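Side-chain contacts in G-protein interacting protein 1 (Dictyostelium discoideum, PDB 5Z1N), which probably binds heterotrimeric G proteins and holds them in the cytosol during chemotaxis, here represented by its lipid-binding C-terminal TNFAIP8-like domain: residues R15-S20 with S156-Y161; N74-A79 with E96-A101; R67-G72 with K103-E108. All blocks are in the same frame, centred on the assembly; numbering follows the deposited sequence. Where two conformers were deposited one is given.

Contact 1 of 3, residues R15-S20 with S156-Y161; sequences RELIGS and SALNKY. With PEF (di-palmitoyl-3-sn-phosphatidylethanolamine), chain B.
L17 of helix 12-28 faces A157 in helix 151-158, with their CA atoms 7.1 Å apart. L17 makes the contact between the two segments. Its CG stands beside the backbone N and anti to the carbonyl carbon (chi1 -84°), and its two methyls part in different directions. CD2 meets CB of A157 at 3.5 Å. The same methyl reaches CD2 of L158 at 3.7 Å, where the two leucine side chains cross obliquely. L17 CD1 turns to the lipid instead and lies 3.7 Å from ester carbonyl oxygen O5 of the phosphatidylethanolamine. I18 meets the lipid's other acyl chain, CG1 to C14 at 3.8 Å. I18 also packs on helix 31-53. After L158 the chain makes a type I turn to Y161. This turn brings the phenol ring over the lipid chain, with C31 3.3 Å from CZ of Y161 and C32 lying over the centre of the same face. The carbonyl O of L158 sits at the ring edge, in plane. K160 ties the turn back to the helix: NZ donates to S156 O at 2.9 Å, in the carbonyl plane, and also to N159 OD1. An alanine in place of Y161 would lose the ring that lies on C31 and C32 and would probably free the start of that acyl chain to move. L17, I18 and Y161 all belong to the phospholipid pocket within the helical TNFAIP8-like domain.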
loop_
_atom_site.group_PDB
_atom_site.type_symbol
_atom_site.label_atom_id
_atom_site.label_comp_id
_atom_site.label_asym_id
_atom_site.label_seq_id
_atom_site.Cartn_x
_atom_site.Cartn_y
_atom_site.Cartn_z
ATOM N N ARG A 15 5.353 1.456 -11.093
ATOM C CA ARG A 15 5.707 2.867 -10.987
ATOM C C ARG A 15 4.480 3.760 -11.107
ATOM O O ARG A 15 4.404 4.801 -10.447
ATOM C CB ARG A 15 6.743 3.241 -12.051
ATOM C CG ARG A 15 8.048 2.457 -11.951
ATOM C CD ARG A 15 9.148 3.072 -12.808
ATOM N NE ARG A 15 8.814 3.052 -14.229
ATOM C CZ ARG A 15 9.263 2.146 -15.093
ATOM N NH1 ARG A 15 10.074 1.178 -14.681
ATOM N NH2 ARG A 15 8.903 2.206 -16.370
ATOM N N GLU A 16 3.509 3.368 -11.936
ATOM C CA GLU A 16 2.274 4.137 -12.042
ATOM C C GLU A 16 1.446 4.029 -10.768
ATOM O O GLU A 16 0.881 5.028 -10.302
ATOM C CB GLU A 16 1.463 3.669 -13.251
ATOM C CG GLU A 16 1.910 4.285 -14.562
ATOM C CD GLU A 16 1.270 5.634 -14.815
ATOM O OE1 GLU A 16 1.909 6.484 -15.472
ATOM O OE2 GLU A 16 0.127 5.845 -14.356
ATOM N N LEU A 17 1.357 2.822 -10.193
ATOM C CA LEU A 17 0.667 2.672 -8.913
ATOM C C LEU A 17 1.290 3.568 -7.844
ATOM O O LEU A 17 0.588 4.299 -7.126
ATOM C CB LEU A 17 0.704 1.210 -8.475
ATOM C CG LEU A 17 -0.384 0.315 -9.062
ATOM C CD1 LEU A 17 -0.012 -1.149 -8.914
ATOM C CD2 LEU A 17 -1.694 0.606 -8.365
ATOM N N ILE A 18 2.618 3.527 -7.731
ATOM C CA ILE A 18 3.297 4.326 -6.720
ATOM C C ILE A 18 3.133 5.812 -7.007
ATOM O O ILE A 18 3.016 6.617 -6.079
ATOM C CB ILE A 18 4.774 3.910 -6.637
ATOM C CG1 ILE A 18 4.872 2.430 -6.269
ATOM C CG2 ILE A 18 5.515 4.753 -5.611
ATOM C CD1 ILE A 18 6.283 1.906 -6.212
ATOM N N GLY A 19 3.108 6.200 -8.285
ATOM C CA GLY A 19 2.837 7.589 -8.620
ATOM C C GLY A 19 1.471 8.050 -8.144
ATOM O O GLY A 19 1.332 9.147 -7.590
ATOM N N SER A 20 0.445 7.216 -8.342
ATOM C CA SER A 20 -0.894 7.585 -7.883
ATOM C C SER A 20 -0.934 7.734 -6.363
ATOM O O SER A 20 -1.447 8.735 -5.829
ATOM C CB SER A 20 -1.910 6.545 -8.359
ATOM O OG SER A 20 -1.975 6.519 -9.773
ATOM N N SER A 156 -8.857 1.823 -9.221
ATOM C CA SER A 156 -9.133 1.057 -10.428
ATOM C C SER A 156 -7.922 0.257 -10.886
ATOM O O SER A 156 -8.086 -0.717 -11.627
ATOM C CB SER A 156 -9.609 1.983 -11.549
ATOM O OG SER A 156 -8.548 2.787 -12.029
ATOM N N ALA A 157 -6.712 0.641 -10.469
ATOM C CA ALA A 157 -5.568 -0.223 -10.726
ATOM C C ALA A 157 -5.440 -1.320 -9.675
ATOM O O ALA A 157 -4.989 -2.426 -9.991
ATOM C CB ALA A 157 -4.284 0.604 -10.790
ATOM N N LEU A 158 -5.851 -1.041 -8.436
ATOM C CA LEU A 158 -5.701 -2.006 -7.350
ATOM C C LEU A 158 -6.736 -3.124 -7.422
ATOM O O LEU A 158 -6.426 -4.279 -7.109
ATOM C CB LEU A 158 -5.803 -1.291 -6.002
ATOM C CG LEU A 158 -4.612 -0.428 -5.577
ATOM C CD1 LEU A 158 -4.865 0.175 -4.206
ATOM C CD2 LEU A 158 -3.328 -1.242 -5.589
ATOM N N ASN A 159 -7.969 -2.804 -7.817
ATOM C CA ASN A 159 -9.056 -3.771 -7.735
ATOM C C ASN A 159 -8.985 -4.845 -8.811
ATOM O O ASN A 159 -9.787 -5.783 -8.780
ATOM C CB ASN A 159 -10.416 -3.056 -7.790
ATOM C CG ASN A 159 -10.652 -2.307 -9.096
ATOM O OD1 ASN A 159 -9.863 -2.391 -10.037
ATOM N ND2 ASN A 159 -11.757 -1.570 -9.153
ATOM N N LYS A 160 -8.055 -4.732 -9.759
ATOM C CA LYS A 160 -7.857 -5.807 -10.721
ATOM C C LYS A 160 -7.138 -6.994 -10.101
ATOM O O LYS A 160 -7.216 -8.104 -10.640
ATOM C CB LYS A 160 -7.064 -5.300 -11.930
ATOM C CG LYS A 160 -7.553 -3.983 -12.508
ATOM C CD LYS A 160 -8.998 -4.074 -12.973
ATOM C CE LYS A 160 -9.420 -2.811 -13.718
ATOM N NZ LYS A 160 -10.360 -1.963 -12.924
ATOM N N TYR A 161 -6.463 -6.789 -8.971
ATOM C CA TYR A 161 -5.559 -7.777 -8.399
ATOM C C TYR A 161 -6.137 -8.519 -7.199
ATOM O O TYR A 161 -5.428 -9.332 -6.599
ATOM C CB TYR A 161 -4.248 -7.097 -7.992
ATOM C CG TYR A 161 -3.447 -6.577 -9.160
ATOM C CD1 TYR A 161 -2.631 -7.424 -9.896
ATOM C CD2 TYR A 161 -3.513 -5.240 -9.531
ATOM C CE1 TYR A 161 -1.897 -6.957 -10.968
ATOM C CE2 TYR A 161 -2.782 -4.763 -10.605
ATOM C CZ TYR A 161 -1.980 -5.627 -11.321
ATOM O OH TYR A 161 -1.247 -5.162 -12.388
HETATM C C2 PEF B . 5.463 -5.413 -9.625
HETATM C C1 PEF B . 5.837 -6.881 -9.460
HETATM N N PEF B . 3.146 -11.645 -11.762
HETATM C C3 PEF B . 4.552 -5.199 -10.823
HETATM C C4 PEF B . 4.636 -10.726 -10.091
HETATM C C5 PEF B . 4.053 -11.998 -10.691
HETATM C C10 PEF B . 5.105 -3.683 -8.019
HETATM C C11 PEF B . 4.649 -3.216 -6.659
HETATM C C12 PEF B . 3.883 -1.900 -6.733
HETATM C C13 PEF B . 3.193 -1.680 -5.391
HETATM C C14 PEF B . 2.516 -0.320 -5.264
HETATM C C15 PEF B . 1.577 -0.349 -4.061
HETATM C C16 PEF B . 0.948 1.010 -3.789
HETATM C C17 PEF B . -0.259 0.890 -2.862
HETATM C C18 PEF B . 0.022 -0.009 -1.663
HETATM C C19 PEF B . -0.657 0.517 -0.402
HETATM C C20 PEF B . -2.136 0.820 -0.624
HETATM C C21 PEF B . -2.472 2.225 -0.138
HETATM C C22 PEF B . -3.913 2.600 -0.465
HETATM C C23 PEF B . -4.130 4.105 -0.339
HETATM C C24 PEF B . -5.597 4.460 -0.546
HETATM C C25 PEF B . -5.799 5.958 -0.597
HETATM C C30 PEF B . 2.256 -4.674 -10.063
HETATM C C31 PEF B . 0.859 -5.111 -9.695
HETATM C C32 PEF B . 0.700 -5.117 -8.179
HETATM C C33 PEF B . 1.496 -6.247 -7.539
HETATM C C34 PEF B . 1.894 -5.885 -6.113
HETATM C C35 PEF B . 2.511 -7.079 -5.391
HETATM C C36 PEF B . 3.421 -6.628 -4.254
HETATM C C37 PEF B . 3.674 -7.746 -3.248
HETATM C C38 PEF B . 4.732 -7.330 -2.229
HETATM C C39 PEF B . 4.234 -7.511 -0.799
HETATM C C40 PEF B . 5.299 -7.139 0.228
HETATM C C41 PEF B . 5.734 -5.682 0.102
HETATM C C42 PEF B . 4.588 -4.714 0.382
HETATM C C43 PEF B . 5.098 -3.279 0.442
HETATM C C44 PEF B . 3.966 -2.289 0.682
HETATM C C45 PEF B . 4.514 -0.906 0.961
HETATM O O4 PEF B . 5.763 -2.967 -8.752
HETATM O O5 PEF B . 2.579 -3.498 -10.011
HETATM O O2 PEF B . 4.751 -5.020 -8.460
HETATM O O3 PEF B . 3.251 -5.653 -10.463
HETATM O O1P PEF B . 7.325 -9.095 -12.095
HETATM O O2P PEF B . 6.948 -9.470 -9.518
HETATM O O3P PEF B . 5.851 -7.529 -10.726
HETATM O O4P PEF B . 5.105 -9.864 -11.127
HETATM P P PEF B . 6.444 -9.020 -10.865
#

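Contact 2 of 3, residues N74-A79 with E96-A101; sequences NHLDRA and EKASTA
K97 O accepts the backbone N-H of A101 at 2.7 Å, as short as any polar bond within this helix pair. The link belongs to the helix that carries K97. Between the helices the contact is apolar and aromatic. The segments run antiparallel, at 163° between their directions, with axes 8.4 Å apart at closest. The CA atoms of H75 and A98 come within 5.0 Å, which a residue as small as alanine permits. H75 places its CG beside its own backbone N (chi1 -71°), and this carries the imidazole across to K97. There CB of K97 lies over the ring centre, 3.6 Å from the centroid of the H75 ring and only 7° off the ring normal. This is a CH-pi contact over the face. The lysine chain then runs on extended across the ring, and K97 CD meets H75 CE1 at 3.6 Å. The two helices, 59-81 and 92-113, form an antiparallel helical hairpin within the TNFAIP8-like bundle. The ammonium of K97 leads away from the neighbouring helix. Its nearest like charge there is R78, with NZ of K97 5.6 Å from NH1 of R78, so any repulsion is probably mild. Deeper in, CB of A98 fits against CB of H75 at 3.7 Å. It also takes the end of L76: both CG and CD2 of that leucine come close to the alanine methyl. L76 also touches the bound phospholipid and packs on F138, W142 and I155. F138 also packs on A98. On the flank of helix 59-81 that meets helix 151-158, D77 OD2 receives a hydrogen bond from N159 of 156-161.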
loop_
_atom_site.group_PDB
_atom_site.type_symbol
_atom_site.label_atom_id
_atom_site.label_comp_id
_atom_site.label_asym_id
_atom_site.label_seq_id
_atom_site.Cartn_x
_atom_site.Cartn_y
_atom_site.Cartn_z
ATOM N N ASN A 74 -9.451 -5.051 -1.589
ATOM C CA ASN A 74 -10.858 -5.334 -1.821
ATOM C C ASN A 74 -11.723 -4.365 -1.036
ATOM O O ASN A 74 -12.656 -3.763 -1.583
ATOM C CB ASN A 74 -11.157 -6.780 -1.433
ATOM C CG ASN A 74 -12.491 -7.264 -1.952
ATOM O OD1 ASN A 74 -12.975 -6.819 -2.993
ATOM N ND2 ASN A 74 -13.097 -8.190 -1.219
ATOM N N HIS A 75 -11.380 -4.143 0.239
ATOM C CA HIS A 75 -12.221 -3.275 1.055
ATOM C C HIS A 75 -12.156 -1.847 0.546
ATOM O O HIS A 75 -13.186 -1.162 0.467
ATOM C CB HIS A 75 -11.819 -3.368 2.527
ATOM C CG HIS A 75 -12.179 -4.674 3.160
ATOM N ND1 HIS A 75 -13.481 -5.034 3.424
ATOM C CD2 HIS A 75 -11.409 -5.703 3.588
ATOM C CE1 HIS A 75 -13.501 -6.231 3.983
ATOM N NE2 HIS A 75 -12.256 -6.659 4.094
ATOM N N LEU A 76 -10.967 -1.408 0.125
ATOM C CA LEU A 76 -10.875 -0.087 -0.479
ATOM C C LEU A 76 -11.771 -0.015 -1.706
ATOM O O LEU A 76 -12.545 0.941 -1.865
ATOM C CB LEU A 76 -9.423 0.233 -0.830
ATOM C CG LEU A 76 -8.504 0.464 0.376
ATOM C CD1 LEU A 76 -7.053 0.521 -0.063
ATOM C CD2 LEU A 76 -8.888 1.743 1.112
ATOM N N ASP A 77 -11.746 -1.066 -2.535
ATOM C CA ASP A 77 -12.627 -1.100 -3.696
ATOM C C ASP A 77 -14.077 -0.956 -3.261
ATOM O O ASP A 77 -14.817 -0.121 -3.798
ATOM C CB ASP A 77 -12.415 -2.387 -4.487
ATOM C CG ASP A 77 -13.170 -2.389 -5.801
ATOM O OD1 ASP A 77 -13.909 -3.362 -6.056
ATOM O OD2 ASP A 77 -13.035 -1.412 -6.570
ATOM N N ARG A 78 -14.477 -1.712 -2.231
ATOM C CA ARG A 78 -15.847 -1.608 -1.743
ATOM C C ARG A 78 -16.157 -0.176 -1.345
ATOM O O ARG A 78 -17.164 0.401 -1.778
ATOM C CB ARG A 78 -16.064 -2.554 -0.561
ATOM C CG ARG A 78 -15.940 -4.027 -0.909
ATOM C CD ARG A 78 -16.318 -4.890 0.277
ATOM N NE ARG A 78 -16.208 -6.316 -0.015
ATOM C CZ ARG A 78 -16.312 -7.270 0.902
ATOM N NH1 ARG A 78 -16.529 -6.950 2.173
ATOM N NH2 ARG A 78 -16.199 -8.544 0.551
ATOM N N ALA A 79 -15.261 0.438 -0.565
ATOM C CA ALA A 79 -15.524 1.798 -0.125
ATOM C C ALA A 79 -15.506 2.752 -1.304
ATOM O O ALA A 79 -16.289 3.711 -1.342
ATOM C CB ALA A 79 -14.507 2.222 0.931
ATOM N N GLU A 96 -12.406 0.823 7.948
ATOM C CA GLU A 96 -11.740 0.176 9.070
ATOM C C GLU A 96 -11.230 -1.200 8.678
ATOM O O GLU A 96 -10.079 -1.547 8.967
ATOM C CB GLU A 96 -12.692 0.074 10.261
ATOM C CG GLU A 96 -12.021 -0.365 11.545
ATOM C CD GLU A 96 -12.820 0.010 12.773
ATOM O OE1 GLU A 96 -14.029 0.302 12.628
ATOM O OE2 GLU A 96 -12.239 0.017 13.880
ATOM N N LYS A 97 -12.060 -1.987 7.984
ATOM C CA LYS A 97 -11.615 -3.315 7.583
ATOM C C LYS A 97 -10.389 -3.219 6.689
ATOM O O LYS A 97 -9.399 -3.932 6.906
ATOM C CB LYS A 97 -12.750 -4.070 6.892
ATOM C CG LYS A 97 -13.828 -4.514 7.868
ATOM C CD LYS A 97 -14.829 -5.460 7.233
ATOM C CE LYS A 97 -15.804 -5.991 8.278
ATOM N NZ LYS A 97 -16.630 -7.109 7.744
ATOM N N ALA A 98 -10.406 -2.289 5.726
ATOM C CA ALA A 98 -9.214 -2.049 4.922
ATOM C C ALA A 98 -8.016 -1.791 5.823
ATOM O O ALA A 98 -6.978 -2.459 5.711
ATOM C CB ALA A 98 -9.440 -0.872 3.972
ATOM N N SER A 99 -8.176 -0.867 6.773
ATOM C CA SER A 99 -7.071 -0.533 7.663
ATOM C C SER A 99 -6.603 -1.773 8.404
ATOM O O SER A 99 -5.403 -2.081 8.435
ATOM C CB SER A 99 -7.496 0.564 8.641
ATOM O OG SER A 99 -6.387 1.032 9.392
ATOM N N THR A 100 -7.554 -2.549 8.930
ATOM C CA THR A 100 -7.171 -3.733 9.684
ATOM C C THR A 100 -6.441 -4.713 8.784
ATOM O O THR A 100 -5.395 -5.255 9.166
ATOM C CB THR A 100 -8.402 -4.370 10.323
ATOM O OG1 THR A 100 -8.931 -3.472 11.307
ATOM C CG2 THR A 100 -8.038 -5.680 10.999
ATOM N N ALA A 101 -6.924 -4.878 7.547
ATOM C CA ALA A 101 -6.244 -5.781 6.628
ATOM C C ALA A 101 -4.809 -5.331 6.414
ATOM O O ALA A 101 -3.875 -6.144 6.475
ATOM C CB ALA A 101 -6.995 -5.858 5.300
#

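Contact 3 of 3, residues R67-G72 with K103-E108; sequences RALRDG and KEAEQE
In E104, CG stands anti to the backbone N (chi1 167°), which lays it alongside the methyl of A68; the bend at chi2 then turns the carboxylate. In L69, CG beside the backbone N together with a trans chi2 brings CD2 to A105. The two alanines sit between these longer side chains. CB of A68 touches CG of E104 at 3.6 Å, and lies 3.5 Å from the backbone N of A105. Methyl meets methyl as well, with CB of A68 3.8 Å from CB of A105. On the inner side L69 CD2 also reaches CB of A105 at 3.8 Å. All of these are van der Waals contacts. The CA atoms of A68 and A105 come within 5.1 Å, and the axes of the short segments approach to 8.2 Å. Such a close antiparallel pairing, with 158° between the helix directions, is consistent with alanine on both sides. A68, L69 and A105 are buried, while E104 lies nearer the surface, and its side chain comes within about 7 Å of a bound sodium ion. On the far side of helix 92-113, K103 and E106 form a salt bridge, with NZ of K103 2.9 Å from OE1 of E106. The nitrogen comes to the syn side of the carboxylate but 34° out of its plane. R70, next to L69 but turned off the contact, forms a salt bridge with D66. Within the bundle, L69 touches the bound phospholipid as well as L102 and L166. A105 and E106 also pack on F129, which joins helix 119-132 to this helix pair.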
loop_
_atom_site.group_PDB
_atom_site.type_symbol
_atom_site.label_atom_id
_atom_site.label_comp_id
_atom_site.label_asym_id
_atom_site.label_seq_id
_atom_site.Cartn_x
_atom_site.Cartn_y
_atom_site.Cartn_z
ATOM N N ARG A 67 -2.503 -12.405 0.720
ATOM C CA ARG A 67 -3.904 -12.404 1.126
ATOM C C ARG A 67 -4.266 -11.103 1.829
ATOM O O ARG A 67 -5.251 -10.443 1.473
ATOM C CB ARG A 67 -4.187 -13.604 2.029
ATOM C CG ARG A 67 -4.511 -14.881 1.272
ATOM C CD ARG A 67 -5.004 -15.974 2.210
ATOM N NE ARG A 67 -3.922 -16.854 2.644
ATOM C CZ ARG A 67 -3.482 -17.897 1.948
ATOM N NH1 ARG A 67 -2.492 -18.641 2.421
ATOM N NH2 ARG A 67 -4.030 -18.196 0.778
ATOM N N ALA A 68 -3.452 -10.699 2.812
ATOM C CA ALA A 68 -3.776 -9.493 3.562
ATOM C C ALA A 68 -3.907 -8.306 2.621
ATOM O O ALA A 68 -4.926 -7.600 2.627
ATOM C CB ALA A 68 -2.717 -9.229 4.632
ATOM N N LEU A 69 -2.917 -8.127 1.744
ATOM C CA LEU A 69 -2.959 -7.002 0.822
ATOM C C LEU A 69 -4.229 -7.052 -0.006
ATOM O O LEU A 69 -4.954 -6.056 -0.117
ATOM C CB LEU A 69 -1.722 -7.007 -0.075
ATOM C CG LEU A 69 -0.409 -6.604 0.596
ATOM C CD1 LEU A 69 0.744 -6.765 -0.378
ATOM C CD2 LEU A 69 -0.485 -5.173 1.111
ATOM N N ARG A 70 -4.560 -8.236 -0.527
ATOM C CA ARG A 70 -5.731 -8.323 -1.385
ATOM C C ARG A 70 -6.985 -7.979 -0.598
ATOM O O ARG A 70 -7.816 -7.186 -1.062
ATOM C CB ARG A 70 -5.804 -9.708 -2.030
ATOM C CG ARG A 70 -4.712 -9.879 -3.086
ATOM C CD ARG A 70 -4.910 -11.088 -3.968
ATOM N NE ARG A 70 -4.577 -12.333 -3.287
ATOM C CZ ARG A 70 -5.441 -13.320 -3.081
ATOM N NH1 ARG A 70 -6.692 -13.208 -3.510
ATOM N NH2 ARG A 70 -5.056 -14.423 -2.455
ATOM N N ASP A 71 -7.078 -8.470 0.646
ATOM C CA ASP A 71 -8.192 -8.076 1.501
ATOM C C ASP A 71 -8.270 -6.563 1.587
ATOM O O ASP A 71 -9.314 -5.962 1.301
ATOM C CB ASP A 71 -8.039 -8.681 2.897
ATOM C CG ASP A 71 -8.526 -10.109 2.973
ATOM O OD1 ASP A 71 -8.092 -10.826 3.898
ATOM O OD2 ASP A 71 -9.336 -10.517 2.112
ATOM N N GLY A 72 -7.140 -5.928 1.917
ATOM C CA GLY A 72 -7.116 -4.479 1.988
ATOM C C GLY A 72 -7.618 -3.854 0.709
ATOM O O GLY A 72 -8.561 -3.054 0.722
ATOM N N LYS A 103 -2.971 -3.622 8.419
ATOM C CA LYS A 103 -2.210 -3.912 9.629
ATOM C C LYS A 103 -1.691 -5.341 9.587
ATOM O O LYS A 103 -0.507 -5.588 9.849
ATOM C CB LYS A 103 -3.067 -3.672 10.874
ATOM C CG LYS A 103 -2.379 -3.986 12.215
ATOM C CD LYS A 103 -1.114 -3.160 12.427
ATOM C CE LYS A 103 -1.417 -1.664 12.441
ATOM N NZ LYS A 103 -0.204 -0.850 12.764
ATOM N N GLU A 104 -2.546 -6.284 9.175
ATOM C CA GLU A 104 -2.093 -7.662 9.042
ATOM C C GLU A 104 -0.923 -7.737 8.071
ATOM O O GLU A 104 0.140 -8.280 8.403
ATOM C CB GLU A 104 -3.255 -8.553 8.600
ATOM C CG GLU A 104 -2.861 -9.940 8.125
ATOM C CD GLU A 104 -2.376 -10.853 9.236
ATOM O OE1 GLU A 104 -2.447 -10.465 10.421
ATOM O OE2 GLU A 104 -1.923 -11.971 8.915
ATOM N N ALA A 105 -1.069 -7.111 6.898
ATOM C CA ALA A 105 0.033 -7.095 5.945
ATOM C C ALA A 105 1.287 -6.535 6.597
ATOM O O ALA A 105 2.368 -7.136 6.510
ATOM C CB ALA A 105 -0.345 -6.284 4.705
ATOM N N GLU A 106 1.137 -5.423 7.326
ATOM C CA GLU A 106 2.270 -4.828 8.022
ATOM C C GLU A 106 2.988 -5.883 8.848
ATOM O O GLU A 106 4.170 -6.178 8.625
ATOM C CB GLU A 106 1.800 -3.673 8.911
ATOM C CG GLU A 106 2.922 -3.028 9.726
ATOM C CD GLU A 106 2.420 -1.968 10.687
ATOM O OE1 GLU A 106 1.353 -1.375 10.422
ATOM O OE2 GLU A 106 3.092 -1.730 11.710
ATOM N N GLN A 107 2.244 -6.530 9.749
ATOM C CA GLN A 107 2.868 -7.489 10.646
ATOM C C GLN A 107 3.576 -8.573 9.855
ATOM O O GLN A 107 4.751 -8.879 10.111
ATOM C CB GLN A 107 1.814 -8.074 11.583
ATOM C CG GLN A 107 1.234 -7.030 12.532
ATOM C CD GLN A 107 0.032 -7.529 13.304
ATOM O OE1 GLN A 107 -0.623 -8.492 12.904
ATOM N NE2 GLN A 107 -0.269 -6.871 14.416
ATOM N N GLU A 108 2.923 -9.088 8.812
ATOM C CA GLU A 108 3.540 -10.198 8.109
ATOM C C GLU A 108 4.751 -9.728 7.325
ATOM O O GLU A 108 5.769 -10.432 7.284
ATOM C CB GLU A 108 2.519 -10.897 7.219
ATOM C CG GLU A 108 1.480 -11.668 8.020
ATOM C CD GLU A 108 2.102 -12.528 9.112
ATOM O OE1 GLU A 108 3.115 -13.209 8.843
ATOM O OE2 GLU A 108 1.578 -12.518 10.248
#

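How the contacts relate
The chain starts contact 1 at 15-20, in the helix 12-28, and completes it only at 156-161, beside the C terminus. Contacts 2 and 3 both fall inside that long loop. Helix 59-81 supplies 67-72 and then 74-79. After the connecting loop, helix 92-113 supplies 96-101 and then 103-108. Contact 2 is therefore nested inside contact 3, like two rungs of one hairpin. A101 joins them by packing on A68, D71 and G72. Contact 1 ties helix 12-28 to the last helix, 151-158, and the turn after it. It meets the hairpin through N159 with D77 and Y161 with R70. All three contacts contribute residues to the phospholipid pocket.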